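Local coordinates for FrpC operon protein (Neisseria meningitidis, PDB 5EDF), which is of unknown molecular function but binds the RTX protein FrpC and is regulated by iron, with a putative part in adhesion, at residues A[28-40]-A[57-69]. Sequence-based numbering, arbitrary orientation.
Sequences MVIPYGYLARYTQ and SINLIEISVYYKK
Glu62 and Ser64 of strand 61-69 each give their backbone N-H to residues 28-40. Ser64 N donates to Tyr34 O at 3.0 Å. The same oxygen receives a CA-H...O contact from Ile63. Glu62 N points almost straight at Tyr38 OH, also at 3.0 Å, with an angle of 174° at the hydrogen. The Tyr38 ring also presents its edge to Glu62 O, with CE2 3.3 Å from that oxygen.

Two waters extend this network. One accepts from Arg37 N and donates to Glu62 O and Ser64 OG. The other joins Tyr38 OH to Leu60 O.

The Arg37 and Glu62 side chains form a salt bridge, with NE 3.6 Å from OE1. Their planes are nearly parallel, 4° apart, and Glu62 OE2 lies over one guanidinium face. The carboxylate lies well out of the guanidinium plane, so this pairing rests on charge and stacking and not on a hydrogen bond. Asp100 of strand 98-105 is the stronger partner of Arg37 NE and also pairs with Ser64 OG.

The apolar contacts involve Ile61, Ile63 and Val65. Ile30 and Ile61 meet tip to tip through their CD1 atoms, 3.7 Å apart. Met28 is a selenomethionine in this substituted protein, and its SE lies 3.9 Å from Ile61 CD1. Leu35 CD2 reaches the CG2 atoms of both Ile61 and Ile63. Val65 CG1 is the anti branch to its carbonyl carbon (chi1 -65°), and it meets the edge of the Tyr34 ring. Helix 205-224 adds Leu218 against Tyr34 and Tyr211 against Val65.

The contact packs strand 28-31, the edge of a mixed three-stranded sheet, with the 3-10 segment and the type I beta turn Leu35-Tyr38 that follow, against strand 61-69 of the large antiparallel sheet. Direct and water-mediated bonds satisfy backbone groups where the turn meets the strand, while the apolar side chains of Met28, Ile30 and Leu35 pack on Ile61 and Ile63, joining the two sheets.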
loop_
_atom_site.group_PDB
_atom_site.type_symbol
_atom_site.label_atom_id
_atom_site.label_comp_id
_atom_site.label_asym_id
_atom_site.label_seq_id
_atom_site.Cartn_x
_atom_site.Cartn_y
_atom_site.Cartn_z
HETATM N N MSE A 28 14.513 10.523 -1.174
HETATM C CA MSE A 28 13.233 10.419 -0.541
HETATM C C MSE A 28 13.486 10.568 0.933
HETATM O O MSE A 28 14.402 9.914 1.467
HETATM C CB MSE A 28 12.650 9.046 -0.797
HETATM C CG MSE A 28 11.220 8.924 -0.488
HETATM SE SE MSE A 28 10.332 7.414 -1.389
HETATM C CE MSE A 28 9.393 8.286 -2.860
ATOM N N VAL A 29 12.700 11.393 1.602
ATOM C CA VAL A 29 12.900 11.686 3.028
ATOM C C VAL A 29 11.634 11.231 3.759
ATOM O O VAL A 29 10.563 11.761 3.494
ATOM C CB VAL A 29 13.189 13.177 3.291
ATOM C CG1 VAL A 29 13.298 13.439 4.787
ATOM C CG2 VAL A 29 14.473 13.566 2.586
ATOM N N ILE A 30 11.748 10.209 4.615
ATOM C CA ILE A 30 10.589 9.503 5.162
ATOM C C ILE A 30 10.529 9.682 6.661
ATOM O O ILE A 30 11.490 9.337 7.350
ATOM C CB ILE A 30 10.666 8.009 4.817
ATOM C CG1 ILE A 30 10.752 7.846 3.295
ATOM C CG2 ILE A 30 9.432 7.245 5.383
ATOM C CD1 ILE A 30 10.657 6.414 2.798
ATOM N N PRO A 31 9.401 10.179 7.200
ATOM C CA PRO A 31 9.267 10.174 8.668
ATOM C C PRO A 31 9.446 8.773 9.231
ATOM O O PRO A 31 8.890 7.810 8.685
ATOM C CB PRO A 31 7.865 10.719 8.909
ATOM C CG PRO A 31 7.562 11.529 7.662
ATOM C CD PRO A 31 8.221 10.752 6.549
ATOM N N TYR A 32 10.257 8.623 10.263
ATOM C CA TYR A 32 10.772 7.323 10.615
ATOM C C TYR A 32 9.739 6.370 11.149
ATOM O O TYR A 32 9.950 5.145 11.110
ATOM C CB TYR A 32 11.991 7.446 11.540
ATOM C CG TYR A 32 11.744 7.655 13.004
ATOM C CD1 TYR A 32 10.867 8.614 13.504
ATOM C CD2 TYR A 32 12.473 6.925 13.933
ATOM C CE1 TYR A 32 10.703 8.806 14.872
ATOM C CE2 TYR A 32 12.324 7.126 15.263
ATOM C CZ TYR A 32 11.452 8.066 15.756
ATOM O OH TYR A 32 11.318 8.294 17.107
ATOM N N GLY A 33 8.600 6.868 11.622
ATOM C CA GLY A 33 7.526 6.015 12.055
ATOM C C GLY A 33 6.872 5.169 10.990
ATOM O O GLY A 33 6.150 4.238 11.310
ATOM N N TYR A 34 7.163 5.451 9.715
ATOM C CA TYR A 34 6.702 4.605 8.610
ATOM C C TYR A 34 7.645 3.450 8.318
ATOM O O TYR A 34 7.413 2.713 7.383
ATOM C CB TYR A 34 6.561 5.469 7.346
ATOM C CG TYR A 34 5.425 6.460 7.430
ATOM C CD1 TYR A 34 4.090 6.052 7.389
ATOM C CD2 TYR A 34 5.676 7.812 7.587
ATOM C CE1 TYR A 34 3.053 6.979 7.484
ATOM C CE2 TYR A 34 4.645 8.714 7.654
ATOM C CZ TYR A 34 3.338 8.300 7.603
ATOM O OH TYR A 34 2.296 9.215 7.706
ATOM N N LEU A 35 8.691 3.296 9.127
ATOM C CA LEU A 35 9.765 2.319 8.889
ATOM C C LEU A 35 9.855 1.231 9.950
ATOM O O LEU A 35 10.959 0.811 10.328
ATOM C CB LEU A 35 11.110 3.038 8.724
ATOM C CG LEU A 35 11.154 4.114 7.620
ATOM C CD1 LEU A 35 12.421 4.961 7.777
ATOM C CD2 LEU A 35 11.021 3.515 6.233
ATOM N N ALA A 36 8.713 0.729 10.394
ATOM C CA ALA A 36 8.681 -0.235 11.481
ATOM C C ALA A 36 9.486 -1.507 11.221
ATOM O O ALA A 36 9.970 -2.158 12.176
ATOM C CB ALA A 36 7.231 -0.584 11.880
ATOM N N ARG A 37 9.636 -1.914 9.960
ATOM C CA ARG A 37 10.467 -3.106 9.696
ATOM C C ARG A 37 11.977 -2.869 9.886
ATOM O O ARG A 37 12.758 -3.829 10.013
ATOM C CB ARG A 37 10.240 -3.665 8.301
ATOM C CG ARG A 37 8.893 -4.271 8.113
ATOM C CD ARG A 37 8.670 -4.759 6.699
ATOM N NE ARG A 37 7.457 -5.528 6.526
ATOM C CZ ARG A 37 7.335 -6.837 6.708
ATOM N NH1 ARG A 37 8.387 -7.569 7.093
ATOM N NH2 ARG A 37 6.188 -7.421 6.478
ATOM N N TYR A 38 12.353 -1.611 9.961
ATOM C CA TYR A 38 13.765 -1.215 10.057
ATOM C C TYR A 38 14.085 -0.845 11.485
ATOM O O TYR A 38 14.535 0.257 11.786
ATOM C CB TYR A 38 14.032 -0.054 9.100
ATOM C CG TYR A 38 13.720 -0.271 7.646
ATOM C CD1 TYR A 38 14.707 -0.445 6.722
ATOM C CD2 TYR A 38 12.432 -0.165 7.169
ATOM C CE1 TYR A 38 14.437 -0.556 5.352
ATOM C CE2 TYR A 38 12.161 -0.273 5.819
ATOM C CZ TYR A 38 13.151 -0.454 4.924
ATOM O OH TYR A 38 12.878 -0.577 3.582
ATOM N N THR A 39 13.862 -1.807 12.369
ATOM C CA THR A 39 13.997 -1.618 13.804
ATOM C C THR A 39 14.735 -2.811 14.400
ATOM O O THR A 39 14.891 -3.877 13.741
ATOM C CB THR A 39 12.630 -1.444 14.510
ATOM O OG1 THR A 39 11.791 -2.590 14.219
ATOM C CG2 THR A 39 11.929 -0.240 14.045
ATOM N N GLN A 40 15.173 -2.625 15.639
ATOM C CA GLN A 40 15.761 -3.693 16.434
ATOM C C GLN A 40 15.151 -3.669 17.825
ATOM O O GLN A 40 14.613 -2.655 18.255
ATOM C CB GLN A 40 17.272 -3.523 16.505
ATOM C CG GLN A 40 17.968 -3.701 15.174
ATOM C CD GLN A 40 19.460 -3.536 15.271
ATOM O OE1 GLN A 40 19.963 -2.842 16.152
ATOM N NE2 GLN A 40 20.182 -4.183 14.369
ATOM N N SER A 57 21.571 4.254 0.156
ATOM C CA SER A 57 21.417 3.906 -1.264
ATOM C C SER A 57 20.698 2.580 -1.375
ATOM O O SER A 57 21.186 1.561 -0.889
ATOM C CB SER A 57 22.784 3.801 -1.936
ATOM O OG SER A 57 23.448 5.041 -1.967
ATOM N N ILE A 58 19.500 2.575 -1.956
ATOM C CA ILE A 58 18.650 1.383 -1.959
ATOM C C ILE A 58 18.004 1.202 -3.328
ATOM O O ILE A 58 18.085 2.094 -4.168
ATOM C CB ILE A 58 17.560 1.484 -0.872
ATOM C CG1 ILE A 58 16.760 2.796 -0.964
ATOM C CG2 ILE A 58 18.183 1.549 0.516
ATOM C CD1 ILE A 58 15.945 2.931 -2.073
ATOM N N ASN A 59 17.464 0.025 -3.572
ATOM C CA ASN A 59 16.623 -0.253 -4.736
ATOM C C ASN A 59 15.144 -0.255 -4.410
ATOM O O ASN A 59 14.327 -0.099 -5.299
ATOM C CB ASN A 59 16.970 -1.632 -5.339
ATOM C CG ASN A 59 18.407 -1.737 -5.795
ATOM O OD1 ASN A 59 19.035 -2.779 -5.631
ATOM N ND2 ASN A 59 18.925 -0.670 -6.373
ATOM N N LEU A 60 14.781 -0.494 -3.155
ATOM C CA LEU A 60 13.393 -0.487 -2.745
ATOM C C LEU A 60 13.315 -0.047 -1.298
ATOM O O LEU A 60 14.288 -0.239 -0.538
ATOM C CB LEU A 60 12.712 -1.864 -2.921
ATOM C CG LEU A 60 13.071 -2.955 -1.921
ATOM C CD1 LEU A 60 12.252 -2.919 -0.662
ATOM C CD2 LEU A 60 12.916 -4.332 -2.596
ATOM N N ILE A 61 12.182 0.537 -0.935
ATOM C CA ILE A 61 11.832 0.855 0.434
ATOM C C ILE A 61 10.506 0.187 0.724
ATOM O O ILE A 61 9.607 0.239 -0.115
ATOM C CB ILE A 61 11.651 2.373 0.658
ATOM C CG1 ILE A 61 12.903 3.154 0.213
ATOM C CG2 ILE A 61 11.322 2.654 2.151
ATOM C CD1 ILE A 61 12.666 4.656 0.207
ATOM N N GLU A 62 10.360 -0.434 1.886
ATOM C CA GLU A 62 9.115 -1.060 2.305
ATOM C C GLU A 62 8.628 -0.341 3.526
ATOM O O GLU A 62 9.112 -0.580 4.632
ATOM C CB GLU A 62 9.282 -2.569 2.575
ATOM C CG GLU A 62 7.974 -3.285 2.893
ATOM C CD GLU A 62 8.135 -4.763 3.073
ATOM O OE1 GLU A 62 9.249 -5.223 3.434
ATOM O OE2 GLU A 62 7.144 -5.499 2.851
ATOM N N ILE A 63 7.719 0.608 3.362
ATOM C CA ILE A 63 7.096 1.280 4.502
ATOM C C ILE A 63 5.956 0.437 5.042
ATOM O O ILE A 63 5.439 -0.443 4.328
ATOM C CB ILE A 63 6.619 2.710 4.154
ATOM C CG1 ILE A 63 5.471 2.726 3.145
ATOM C CG2 ILE A 63 7.799 3.574 3.700
ATOM C CD1 ILE A 63 4.750 4.105 3.063
ATOM N N SER A 64 5.557 0.695 6.274
ATOM C CA SER A 64 4.468 -0.033 6.901
ATOM C C SER A 64 3.529 0.986 7.510
ATOM O O SER A 64 3.949 1.902 8.195
ATOM C CB SER A 64 5.010 -1.042 7.935
ATOM O OG SER A 64 5.939 -1.965 7.393
ATOM N N VAL A 65 2.241 0.832 7.224
ATOM C CA VAL A 65 1.209 1.721 7.745
ATOM C C VAL A 65 0.120 0.971 8.491
ATOM O O VAL A 65 -0.343 -0.094 8.059
ATOM C CB VAL A 65 0.567 2.567 6.649
ATOM C CG1 VAL A 65 1.573 3.551 6.004
ATOM C CG2 VAL A 65 -0.046 1.681 5.542
ATOM N N TYR A 66 -0.273 1.521 9.623
ATOM C CA TYR A 66 -1.442 1.052 10.330
ATOM C C TYR A 66 -2.666 1.695 9.699
ATOM O O TYR A 66 -2.688 2.914 9.467
ATOM C CB TYR A 66 -1.354 1.430 11.818
ATOM C CG TYR A 66 -2.588 1.165 12.655
ATOM C CD1 TYR A 66 -3.039 -0.118 12.882
ATOM C CD2 TYR A 66 -3.287 2.199 13.211
ATOM C CE1 TYR A 66 -4.150 -0.365 13.650
ATOM C CE2 TYR A 66 -4.382 1.950 14.007
ATOM C CZ TYR A 66 -4.817 0.675 14.199
ATOM O OH TYR A 66 -5.943 0.421 14.999
ATOM N N TYR A 67 -3.677 0.887 9.404
ATOM C CA TYR A 67 -4.921 1.432 8.842
ATOM C C TYR A 67 -6.005 1.317 9.878
ATOM O O TYR A 67 -6.103 0.330 10.601
ATOM C CB TYR A 67 -5.292 0.786 7.505
ATOM C CG TYR A 67 -5.751 -0.672 7.570
ATOM C CD1 TYR A 67 -7.064 -0.996 7.814
ATOM C CD2 TYR A 67 -4.842 -1.709 7.418
ATOM C CE1 TYR A 67 -7.470 -2.317 7.883
ATOM C CE2 TYR A 67 -5.230 -3.016 7.460
ATOM C CZ TYR A 67 -6.548 -3.333 7.688
ATOM O OH TYR A 67 -6.912 -4.667 7.734
ATOM N N LYS A 68 -6.788 2.395 9.970
ATOM C CA LYS A 68 -7.762 2.562 11.040
ATOM C C LYS A 68 -9.076 3.150 10.548
ATOM O O LYS A 68 -9.090 4.108 9.778
ATOM C CB LYS A 68 -7.139 3.500 12.085
ATOM C CG LYS A 68 -7.934 3.733 13.314
ATOM C CD LYS A 68 -7.207 4.643 14.277
ATOM C CE LYS A 68 -7.234 6.114 13.896
ATOM N NZ LYS A 68 -6.678 6.983 14.987
ATOM N N LYS A 69 -10.198 2.611 11.048
ATOM C CA LYS A 69 -11.517 3.123 10.705
ATOM C C LYS A 69 -11.812 4.392 11.523
ATOM O O LYS A 69 -11.573 4.411 12.737
ATOM C CB LYS A 69 -12.550 2.045 11.013
ATOM C CG LYS A 69 -13.926 2.306 10.463
ATOM C CD LYS A 69 -13.948 2.106 8.969
ATOM C CE LYS A 69 -15.320 2.389 8.407
ATOM N NZ LYS A 69 -16.249 1.246 8.631
HETATM O O HOH W 1 8.548 -0.848 7.419
HETATM O O HOH W 2 14.990 -0.140 1.982
#